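Local structure of amidohydrolase (Brucella melitensis biovar Abortus, 4F0L) at residues T162-Y168 with V210-H216; P223-D227 with W263-Q268; V270-L276 with A293-G298. The protein probably acts as a metal-dependent hydrolase with deaminase activity, built on a TIM barrel of the amidohydrolase family and holding an iron(III) ion. One frame throughout, in Å; residues are numbered along the deposited sequence.

Following the chain from its N terminus, contact 1 closes first: strand 160-167 runs on through helix 189-203 and returns as strand 210-215, its parallel neighbour in the barrel wall. Contact 2 opens just afterwards on helix 223-229 and closes on helix 260-267, spanning strand 238-242 and helix 246-256. Contact 3 then joins strand 274-276 to strand 296-299 across helix 284-293. The three loops follow in series, with none nested and none crossing. They are nevertheless joined by packing: strand 210-215 meets helix 223-229 between contacts 1 and 2, while helix 260-267 meets strand 274-276 between contacts 2 and 3.

Contact 1 of 3, residues T162-Y168 with V210-H216; sequences TLLPVFY and VLGVAPH
Two parallel strands of the amidohydrolase barrel pair here, with Thr162 beside Val210 at one end and Phe167 beside Pro215 at the other. Four parallel bridges and five backbone bonds define the register, beginning with Leu163 N to Val210 O (2.8 Å) and ending with His216 N to Phe167 O (2.9 Å). The second strand is broken at Gly212-Val213, beside Pro165; that proline has no N-H to give, and its CD lies 3.2 Å from Gly212 O. The register is the same beyond the break, where Ala214 N binds Pro165 O (3.0 Å) and Phe167 N binds Ala214 O. Val166 CG2 packs on Ala214 CB at 3.6 Å, and CG1 reaches the edge of the His216 ring. That imidazole, its CG anti to the backbone N (chi1 -179°), takes the edge of Tyr168 on one face: CE2 stands 3.6 Å above the plane of the His216 ring, over its centre, and the ring planes meet at 51°. His216 also makes an edge-to-face pair with His241, an iron ligand. With Tyr168 over one face and His241 paired with it, the imidazole is probably limited in its rotation, consistent with a second-shell position beside the metal.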
loop_
_atom_site.group_PDB
_atom_site.type_symbol
_atom_site.label_atom_id
_atom_site.label_comp_id
_atom_site.label_asym_id
_atom_site.label_seq_id
_atom_site.Cartn_x
_atom_site.Cartn_y
_atom_site.Cartn_z
ATOM N N THR B 162 -14.830 -18.323 -11.192
ATOM C CA THR B 162 -15.156 -18.070 -12.561
ATOM C C THR B 162 -13.909 -18.337 -13.376
ATOM O O THR B 162 -12.947 -17.566 -13.360
ATOM C CB THR B 162 -15.670 -16.639 -12.762
ATOM O OG1 THR B 162 -16.885 -16.478 -12.026
ATOM C CG2 THR B 162 -15.893 -16.350 -14.220
ATOM N N LEU B 163 -13.923 -19.435 -14.100
ATOM C CA LEU B 163 -12.759 -19.890 -14.836
ATOM C C LEU B 163 -12.834 -19.358 -16.249
ATOM O O LEU B 163 -13.862 -19.495 -16.914
ATOM C CB LEU B 163 -12.696 -21.414 -14.840
ATOM C CG LEU B 163 -11.583 -22.111 -15.616
ATOM C CD1 LEU B 163 -10.228 -21.860 -14.946
ATOM C CD2 LEU B 163 -11.916 -23.599 -15.667
ATOM N N LEU B 164 -11.744 -18.724 -16.689
ATOM C CA LEU B 164 -11.710 -18.017 -17.966
ATOM C C LEU B 164 -10.486 -18.504 -18.787
ATOM O O LEU B 164 -9.431 -17.856 -18.811
ATOM C CB LEU B 164 -11.623 -16.511 -17.698
ATOM C CG LEU B 164 -12.779 -15.911 -16.876
ATOM C CD1 LEU B 164 -12.381 -14.528 -16.365
ATOM C CD2 LEU B 164 -14.106 -15.856 -17.632
ATOM N N PRO B 165 -10.595 -19.686 -19.383
ATOM C CA PRO B 165 -9.470 -20.191 -20.177
ATOM C C PRO B 165 -9.162 -19.220 -21.301
ATOM O O PRO B 165 -10.081 -18.743 -21.977
ATOM C CB PRO B 165 -10.010 -21.518 -20.734
ATOM C CG PRO B 165 -11.049 -21.941 -19.740
ATOM C CD PRO B 165 -11.716 -20.639 -19.399
ATOM N N VAL B 166 -7.881 -18.960 -21.502
ATOM C CA VAL B 166 -7.405 -17.950 -22.430
ATOM C C VAL B 166 -7.114 -18.513 -23.852
ATOM O O VAL B 166 -6.475 -19.598 -24.040
ATOM C CB VAL B 166 -6.124 -17.307 -21.876
ATOM C CG1 VAL B 166 -5.506 -16.311 -22.878
ATOM C CG2 VAL B 166 -6.423 -16.597 -20.552
ATOM N N PHE B 167 -7.618 -17.788 -24.834
ATOM C CA PHE B 167 -7.307 -18.074 -26.212
ATOM C C PHE B 167 -6.150 -17.188 -26.614
ATOM O O PHE B 167 -6.240 -15.962 -26.502
ATOM C CB PHE B 167 -8.490 -17.839 -27.162
ATOM C CG PHE B 167 -8.127 -18.138 -28.586
ATOM C CD1 PHE B 167 -8.095 -19.443 -29.039
ATOM C CD2 PHE B 167 -7.666 -17.129 -29.414
ATOM C CE1 PHE B 167 -7.688 -19.740 -30.328
ATOM C CE2 PHE B 167 -7.248 -17.406 -30.695
ATOM C CZ PHE B 167 -7.262 -18.721 -31.156
ATOM N N TYR B 168 -5.090 -17.813 -27.116
ATOM C CA TYR B 168 -3.830 -17.139 -27.478
ATOM C C TYR B 168 -3.218 -17.859 -28.677
ATOM O O TYR B 168 -2.987 -19.059 -28.626
ATOM C CB TYR B 168 -2.871 -17.251 -26.294
ATOM C CG TYR B 168 -1.663 -16.332 -26.269
ATOM C CD1 TYR B 168 -0.729 -16.306 -27.296
ATOM C CD2 TYR B 168 -1.430 -15.529 -25.171
ATOM C CE1 TYR B 168 0.381 -15.468 -27.244
ATOM C CE2 TYR B 168 -0.336 -14.703 -25.118
ATOM C CZ TYR B 168 0.547 -14.679 -26.156
ATOM O OH TYR B 168 1.628 -13.850 -26.041
ATOM N N VAL B 210 -18.549 -20.574 -12.699
ATOM C CA VAL B 210 -18.896 -20.021 -13.979
ATOM C C VAL B 210 -17.751 -20.299 -14.946
ATOM O O VAL B 210 -16.583 -20.237 -14.552
ATOM C CB VAL B 210 -19.180 -18.506 -13.860
ATOM C CG1 VAL B 210 -19.438 -17.909 -15.251
ATOM C CG2 VAL B 210 -20.405 -18.263 -12.961
ATOM N N LEU B 211 -18.076 -20.648 -16.189
ATOM C CA LEU B 211 -17.047 -20.887 -17.229
ATOM C C LEU B 211 -17.257 -19.888 -18.345
ATOM O O LEU B 211 -18.313 -19.910 -19.011
ATOM C CB LEU B 211 -17.121 -22.317 -17.787
ATOM C CG LEU B 211 -16.154 -22.734 -18.917
ATOM C CD1 LEU B 211 -14.712 -22.647 -18.426
ATOM C CD2 LEU B 211 -16.462 -24.135 -19.451
ATOM N N GLY B 212 -16.272 -19.003 -18.547
ATOM C CA GLY B 212 -16.299 -18.070 -19.661
ATOM C C GLY B 212 -15.091 -18.287 -20.571
ATOM O O GLY B 212 -14.477 -19.354 -20.527
ATOM N N VAL B 213 -14.754 -17.290 -21.375
ATOM C CA VAL B 213 -13.586 -17.343 -22.270
ATOM C C VAL B 213 -12.783 -16.048 -22.189
ATOM O O VAL B 213 -13.324 -14.994 -21.838
ATOM C CB VAL B 213 -13.985 -17.600 -23.741
ATOM C CG1 VAL B 213 -14.838 -18.881 -23.867
ATOM C CG2 VAL B 213 -14.710 -16.390 -24.301
ATOM N N ALA B 214 -11.481 -16.154 -22.462
ATOM C CA ALA B 214 -10.562 -15.037 -22.304
ATOM C C ALA B 214 -9.647 -14.954 -23.533
ATOM O O ALA B 214 -8.531 -15.442 -23.498
ATOM C CB ALA B 214 -9.732 -15.176 -21.027
ATOM N N PRO B 215 -10.123 -14.315 -24.620
ATOM C CA PRO B 215 -9.153 -13.925 -25.632
ATOM C C PRO B 215 -8.057 -13.088 -24.999
ATOM O O PRO B 215 -8.339 -12.126 -24.272
ATOM C CB PRO B 215 -9.979 -13.100 -26.628
ATOM C CG PRO B 215 -11.264 -12.778 -25.936
ATOM C CD PRO B 215 -11.488 -13.871 -24.937
ATOM N N HIS B 216 -6.807 -13.456 -25.212
ATOM C CA HIS B 216 -5.738 -12.835 -24.411
ATOM C C HIS B 216 -5.672 -11.332 -24.543
ATOM O O HIS B 216 -5.681 -10.601 -23.551
ATOM C CB HIS B 216 -4.395 -13.417 -24.773
ATOM C CG HIS B 216 -3.277 -12.851 -23.968
ATOM N ND1 HIS B 216 -2.531 -11.800 -24.393
ATOM C CD2 HIS B 216 -2.813 -13.185 -22.705
ATOM C CE1 HIS B 216 -1.619 -11.490 -23.443
ATOM N NE2 HIS B 216 -1.793 -12.333 -22.411
#

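Contact 2 of 3, residues P223-D227 with W263-Q268; sequences PDELD and WLLDHQ
Leu226, Gln268 and Trp263 carry the contact between helix 223-229 and helix 260-267. The short helical segments approach no closer than 12.4 Å, axis to axis, and their directions differ by 61°, so side chains rather than backbones span the gap.

Leu226 is the apolar centre. A chi1 of -175° swings its CG away from the backbone N, and the side chain extends toward the other helix and uses CD2 against several neighbours at once: Leu264 CD1 at 4.0 Å, Gln268 CG at 3.9 Å, and the six-membered end of the Trp263 indole, which CD2 meets at the edge, near the ring plane. Trp263 offers the same end of its ring to Pro223, whose CG lies 3.8 Å from Trp263 CZ2. The two side chains cross at about a right angle. Within its own helix the indole is covered on one face by His267, with ND1 above the ring centre, and that ND1 donates to Trp263 O (2.9 Å). The bond ties the imidazole back to the helix while it lies over the tryptophan.

Gln268, the first residue to leave the helix, bends at chi2 and brings its amide over Leu226 CG to Asp227. NE2 donates to Asp227 OD1 over 2.7 Å, meeting the oxygen nearly along its C-O bond, although amide and carboxylate planes are turned 51° apart. This polar link flanks the apolar contacts of Leu226, with Asp227 itself exposed.

On the barrel's outer layer, helix 246-256 adds Trp255 against both Pro223 and Trp263. Inward, Leu226 touches Pro215 of strand 210-215, while Leu264 rests on Trp274 and Leu276 of strand 274-276.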
loop_
_atom_site.group_PDB
_atom_site.type_symbol
_atom_site.label_atom_id
_atom_site.label_comp_id
_atom_site.label_asym_id
_atom_site.label_seq_id
_atom_site.Cartn_x
_atom_site.Cartn_y
_atom_site.Cartn_z
ATOM N N PRO B 223 -9.020 -10.988 -35.639
ATOM C CA PRO B 223 -10.469 -10.723 -35.622
ATOM C C PRO B 223 -11.359 -11.955 -35.840
ATOM O O PRO B 223 -12.348 -12.120 -35.144
ATOM C CB PRO B 223 -10.653 -9.683 -36.737
ATOM C CG PRO B 223 -9.354 -8.943 -36.729
ATOM C CD PRO B 223 -8.306 -10.015 -36.491
ATOM N N ASP B 224 -10.989 -12.833 -36.767
ATOM C CA ASP B 224 -11.760 -14.062 -37.010
ATOM C C ASP B 224 -11.729 -14.995 -35.808
ATOM O O ASP B 224 -12.740 -15.602 -35.448
ATOM C CB ASP B 224 -11.221 -14.809 -38.254
ATOM C CG ASP B 224 -11.478 -14.053 -39.552
ATOM O OD1 ASP B 224 -12.215 -13.048 -39.528
ATOM O OD2 ASP B 224 -10.982 -14.480 -40.621
ATOM N N GLU B 225 -10.564 -15.127 -35.184
ATOM C CA GLU B 225 -10.444 -15.996 -34.031
ATOM C C GLU B 225 -11.260 -15.420 -32.871
ATOM O O GLU B 225 -11.866 -16.157 -32.113
ATOM C CB GLU B 225 -8.994 -16.153 -33.616
ATOM C CG GLU B 225 -8.101 -16.881 -34.626
ATOM C CD GLU B 225 -6.617 -16.594 -34.400
ATOM O OE1 GLU B 225 -6.268 -15.708 -33.559
ATOM O OE2 GLU B 225 -5.792 -17.234 -35.077
ATOM N N LEU B 226 -11.268 -14.097 -32.751
ATOM C CA LEU B 226 -12.018 -13.432 -31.716
ATOM C C LEU B 226 -13.502 -13.719 -31.863
ATOM O O LEU B 226 -14.190 -13.999 -30.861
ATOM C CB LEU B 226 -11.734 -11.929 -31.762
ATOM C CG LEU B 226 -12.324 -11.033 -30.697
ATOM C CD1 LEU B 226 -11.795 -11.481 -29.345
ATOM C CD2 LEU B 226 -11.981 -9.579 -30.976
ATOM N N ASP B 227 -14.005 -13.667 -33.100
ATOM C CA ASP B 227 -15.399 -14.037 -33.360
ATOM C C ASP B 227 -15.724 -15.459 -32.903
ATOM O O ASP B 227 -16.715 -15.666 -32.211
ATOM C CB ASP B 227 -15.760 -13.913 -34.847
ATOM C CG ASP B 227 -15.829 -12.477 -35.324
ATOM O OD1 ASP B 227 -16.078 -11.570 -34.498
ATOM O OD2 ASP B 227 -15.645 -12.264 -36.544
ATOM N N TRP B 263 -11.309 0.038 -31.186
ATOM C CA TRP B 263 -11.354 -1.015 -32.177
ATOM C C TRP B 263 -12.272 -2.118 -31.723
ATOM O O TRP B 263 -13.159 -2.572 -32.475
ATOM C CB TRP B 263 -9.958 -1.523 -32.425
ATOM C CG TRP B 263 -9.943 -2.488 -33.548
ATOM C CD1 TRP B 263 -9.619 -2.242 -34.879
ATOM C CD2 TRP B 263 -10.325 -3.892 -33.493
ATOM N NE1 TRP B 263 -9.764 -3.383 -35.621
ATOM C CE2 TRP B 263 -10.192 -4.401 -34.851
ATOM C CE3 TRP B 263 -10.751 -4.745 -32.492
ATOM C CZ2 TRP B 263 -10.466 -5.709 -35.166
ATOM C CZ3 TRP B 263 -11.036 -6.063 -32.827
ATOM C CH2 TRP B 263 -10.901 -6.529 -34.135
ATOM N N LEU B 264 -12.116 -2.523 -30.458
ATOM C CA LEU B 264 -12.953 -3.551 -29.898
ATOM C C LEU B 264 -14.452 -3.154 -29.930
ATOM O O LEU B 264 -15.307 -3.954 -30.316
ATOM C CB LEU B 264 -12.488 -3.886 -28.471
ATOM C CG LEU B 264 -13.099 -5.137 -27.840
ATOM C CD1 LEU B 264 -12.705 -6.367 -28.644
ATOM C CD2 LEU B 264 -12.642 -5.279 -26.379
ATOM N N LEU B 265 -14.773 -1.932 -29.517
ATOM C CA LEU B 265 -16.180 -1.498 -29.485
ATOM C C LEU B 265 -16.787 -1.454 -30.900
ATOM O O LEU B 265 -17.973 -1.709 -31.073
ATOM C CB LEU B 265 -16.320 -0.137 -28.813
ATOM C CG LEU B 265 -15.926 -0.093 -27.330
ATOM C CD1 LEU B 265 -16.096 1.314 -26.783
ATOM C CD2 LEU B 265 -16.761 -1.114 -26.558
ATOM N N ASP B 266 -15.958 -1.155 -31.897
ATOM C CA ASP B 266 -16.417 -1.098 -33.292
ATOM C C ASP B 266 -16.579 -2.468 -33.944
ATOM O O ASP B 266 -17.364 -2.595 -34.896
ATOM C CB ASP B 266 -15.450 -0.292 -34.171
ATOM C CG ASP B 266 -15.491 1.204 -33.893
ATOM O OD1 ASP B 266 -16.364 1.665 -33.129
ATOM O OD2 ASP B 266 -14.658 1.931 -34.464
ATOM N N HIS B 267 -15.863 -3.483 -33.463
ATOM C CA HIS B 267 -15.877 -4.797 -34.129
ATOM C C HIS B 267 -16.558 -5.898 -33.372
ATOM O O HIS B 267 -16.710 -6.999 -33.892
ATOM C CB HIS B 267 -14.459 -5.234 -34.457
ATOM C CG HIS B 267 -13.831 -4.424 -35.547
ATOM N ND1 HIS B 267 -13.194 -3.264 -35.309
ATOM C CD2 HIS B 267 -13.786 -4.624 -36.920
ATOM C CE1 HIS B 267 -12.744 -2.760 -36.466
ATOM N NE2 HIS B 267 -13.114 -3.587 -37.453
ATOM N N GLN B 268 -16.933 -5.651 -32.124
ATOM C CA GLN B 268 -17.657 -6.642 -31.343
ATOM C C GLN B 268 -18.852 -5.953 -30.707
ATOM O O GLN B 268 -18.839 -4.745 -30.459
ATOM C CB GLN B 268 -16.749 -7.249 -30.275
ATOM C CG GLN B 268 -15.642 -8.135 -30.818
ATOM C CD GLN B 268 -16.168 -9.438 -31.413
ATOM O OE1 GLN B 268 -17.163 -10.002 -30.943
ATOM N NE2 GLN B 268 -15.510 -9.917 -32.463
#

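Contact 3 of 3, residues V270-L276 with A293-G298; sequences VTARWCL and AGAIAG
Val270 and Ala293 begin a contact that brings together the two ends of a beta-alpha-beta unit, strand 274-276, helix 284-293 and strand 296-299, in the barrel. Ala293 sets its CB 3.5 Å from Val270 O and turns its own carbonyl to Thr271 CA in a CA-H...O contact. Gly294 ends the helix in a Schellman motif, with phi at 93°, and its O lies 3.1 Å from Ala272 CA, alongside the type I turn Thr271 to Trp274. The side chain of Ala295 is buried: its CB meets Val270 CG1 at 3.6 Å, with Leu276 CG also close by. Parallel pairing starts at Ile296, whose N donates to Trp274 O and whose O accepts from Leu276 N (2.9 Å). Ile296 and Cys275 bridge with side chains on one face of the sheet, which helix 364-379 covers through Ile378 and Ala379. Ala297 bridges Leu276 on the other face, against Met290 of the connecting helix, and its backbone pairs with the next strand, 323-326. Gly298 completes the register, with N to Leu276 O at 2.9 Å; the donor sits 44° out of the carbonyl plane, yet the N-H points at the oxygen almost straight, at 172°. Cys275 SG comes within 3.7 Å of Gly298 CA, where no side chain intervenes.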
loop_
_atom_site.group_PDB
_atom_site.type_symbol
_atom_site.label_atom_id
_atom_site.label_comp_id
_atom_site.label_asym_id
_atom_site.label_seq_id
_atom_site.Cartn_x
_atom_site.Cartn_y
_atom_site.Cartn_z
ATOM N N VAL B 270 -20.063 -5.217 -27.726
ATOM C CA VAL B 270 -19.564 -5.197 -26.332
ATOM C C VAL B 270 -20.717 -4.855 -25.399
ATOM O O VAL B 270 -21.443 -3.917 -25.648
ATOM C CB VAL B 270 -18.393 -4.209 -26.166
ATOM C CG1 VAL B 270 -17.894 -4.136 -24.713
ATOM C CG2 VAL B 270 -17.236 -4.613 -27.077
ATOM N N THR B 271 -20.907 -5.649 -24.352
ATOM C CA THR B 271 -21.972 -5.433 -23.349
ATOM C C THR B 271 -21.403 -5.729 -21.938
ATOM O O THR B 271 -20.216 -5.916 -21.800
ATOM C CB THR B 271 -23.171 -6.362 -23.601
ATOM O OG1 THR B 271 -22.730 -7.706 -23.441
ATOM C CG2 THR B 271 -23.758 -6.207 -24.980
ATOM N N ALA B 272 -22.267 -5.783 -20.921
ATOM C CA ALA B 272 -21.912 -6.180 -19.561
ATOM C C ALA B 272 -21.384 -7.622 -19.481
ATOM O O ALA B 272 -20.866 -8.046 -18.448
ATOM C CB ALA B 272 -23.120 -5.985 -18.620
ATOM N N ARG B 273 -21.517 -8.372 -20.575
ATOM C CA ARG B 273 -20.932 -9.711 -20.680
ATOM C C ARG B 273 -19.391 -9.610 -20.695
ATOM O O ARG B 273 -18.691 -10.575 -20.366
ATOM C CB ARG B 273 -21.468 -10.358 -21.970
ATOM C CG ARG B 273 -21.006 -11.747 -22.290
ATOM C CD ARG B 273 -21.336 -12.108 -23.747
ATOM N NE ARG B 273 -20.733 -13.404 -24.023
ATOM C CZ ARG B 273 -20.227 -13.805 -25.173
ATOM N NH1 ARG B 273 -20.266 -13.037 -26.241
ATOM N NH2 ARG B 273 -19.666 -15.011 -25.232
ATOM N N TRP B 274 -18.895 -8.446 -21.125
ATOM C CA TRP B 274 -17.479 -8.226 -21.338
ATOM C C TRP B 274 -16.857 -7.547 -20.159
ATOM O O TRP B 274 -17.483 -6.660 -19.555
ATOM C CB TRP B 274 -17.236 -7.376 -22.572
ATOM C CG TRP B 274 -17.556 -8.073 -23.879
ATOM C CD1 TRP B 274 -18.805 -8.499 -24.366
ATOM C CD2 TRP B 274 -16.607 -8.453 -24.917
ATOM N NE1 TRP B 274 -18.672 -9.099 -25.595
ATOM C CE2 TRP B 274 -17.395 -9.094 -25.990
ATOM C CE3 TRP B 274 -15.234 -8.328 -25.069
ATOM C CZ2 TRP B 274 -16.799 -9.594 -27.142
ATOM C CZ3 TRP B 274 -14.640 -8.843 -26.238
ATOM C CH2 TRP B 274 -15.408 -9.445 -27.252
ATOM N N CYS B 275 -15.629 -7.980 -19.841
ATOM C CA CYS B 275 -14.777 -7.315 -18.874
ATOM C C CYS B 275 -13.433 -6.983 -19.557
ATOM O O CYS B 275 -12.732 -7.879 -20.050
ATOM C CB CYS B 275 -14.541 -8.174 -17.639
ATOM S SG CYS B 275 -13.521 -7.344 -16.384
ATOM N N LEU B 276 -13.129 -5.694 -19.645
ATOM C CA LEU B 276 -11.921 -5.275 -20.350
ATOM C C LEU B 276 -10.923 -5.018 -19.280
ATOM O O LEU B 276 -11.104 -4.123 -18.462
ATOM C CB LEU B 276 -12.156 -4.009 -21.177
ATOM C CG LEU B 276 -13.336 -3.988 -22.143
ATOM C CD1 LEU B 276 -13.259 -2.759 -23.070
ATOM C CD2 LEU B 276 -13.449 -5.294 -22.910
ATOM N N ALA B 293 -21.691 1.169 -23.256
ATOM C CA ALA B 293 -21.855 -0.223 -23.694
ATOM C C ALA B 293 -22.095 -1.172 -22.521
ATOM O O ALA B 293 -22.656 -2.245 -22.717
ATOM C CB ALA B 293 -20.649 -0.680 -24.467
ATOM N N GLY B 294 -21.671 -0.786 -21.316
ATOM C CA GLY B 294 -21.890 -1.594 -20.115
ATOM C C GLY B 294 -20.757 -2.544 -19.761
ATOM O O GLY B 294 -20.889 -3.338 -18.825
ATOM N N ALA B 295 -19.648 -2.482 -20.509
ATOM C CA ALA B 295 -18.479 -3.328 -20.261
ATOM C C ALA B 295 -17.911 -2.997 -18.899
ATOM O O ALA B 295 -17.885 -1.850 -18.512
ATOM C CB ALA B 295 -17.416 -3.092 -21.322
ATOM N N ILE B 296 -17.485 -4.014 -18.158
ATOM C CA ILE B 296 -16.910 -3.794 -16.833
ATOM C C ILE B 296 -15.417 -3.558 -16.961
ATOM O O ILE B 296 -14.738 -4.322 -17.667
ATOM C CB ILE B 296 -17.083 -5.013 -15.931
ATOM C CG1 ILE B 296 -18.569 -5.368 -15.794
ATOM C CG2 ILE B 296 -16.388 -4.762 -14.582
ATOM C CD1 ILE B 296 -19.429 -4.236 -15.271
ATOM N N ALA B 297 -14.907 -2.516 -16.294
ATOM C CA ALA B 297 -13.470 -2.250 -16.250
ATOM C C ALA B 297 -12.810 -3.179 -15.247
ATOM O O ALA B 297 -13.135 -3.117 -14.054
ATOM C CB ALA B 297 -13.197 -0.773 -15.880
ATOM N N GLY B 298 -11.917 -4.049 -15.705
ATOM C CA GLY B 298 -11.208 -4.976 -14.824
ATOM C C GLY B 298 -9.925 -4.323 -14.367
ATOM O O GLY B 298 -8.878 -4.491 -14.998
#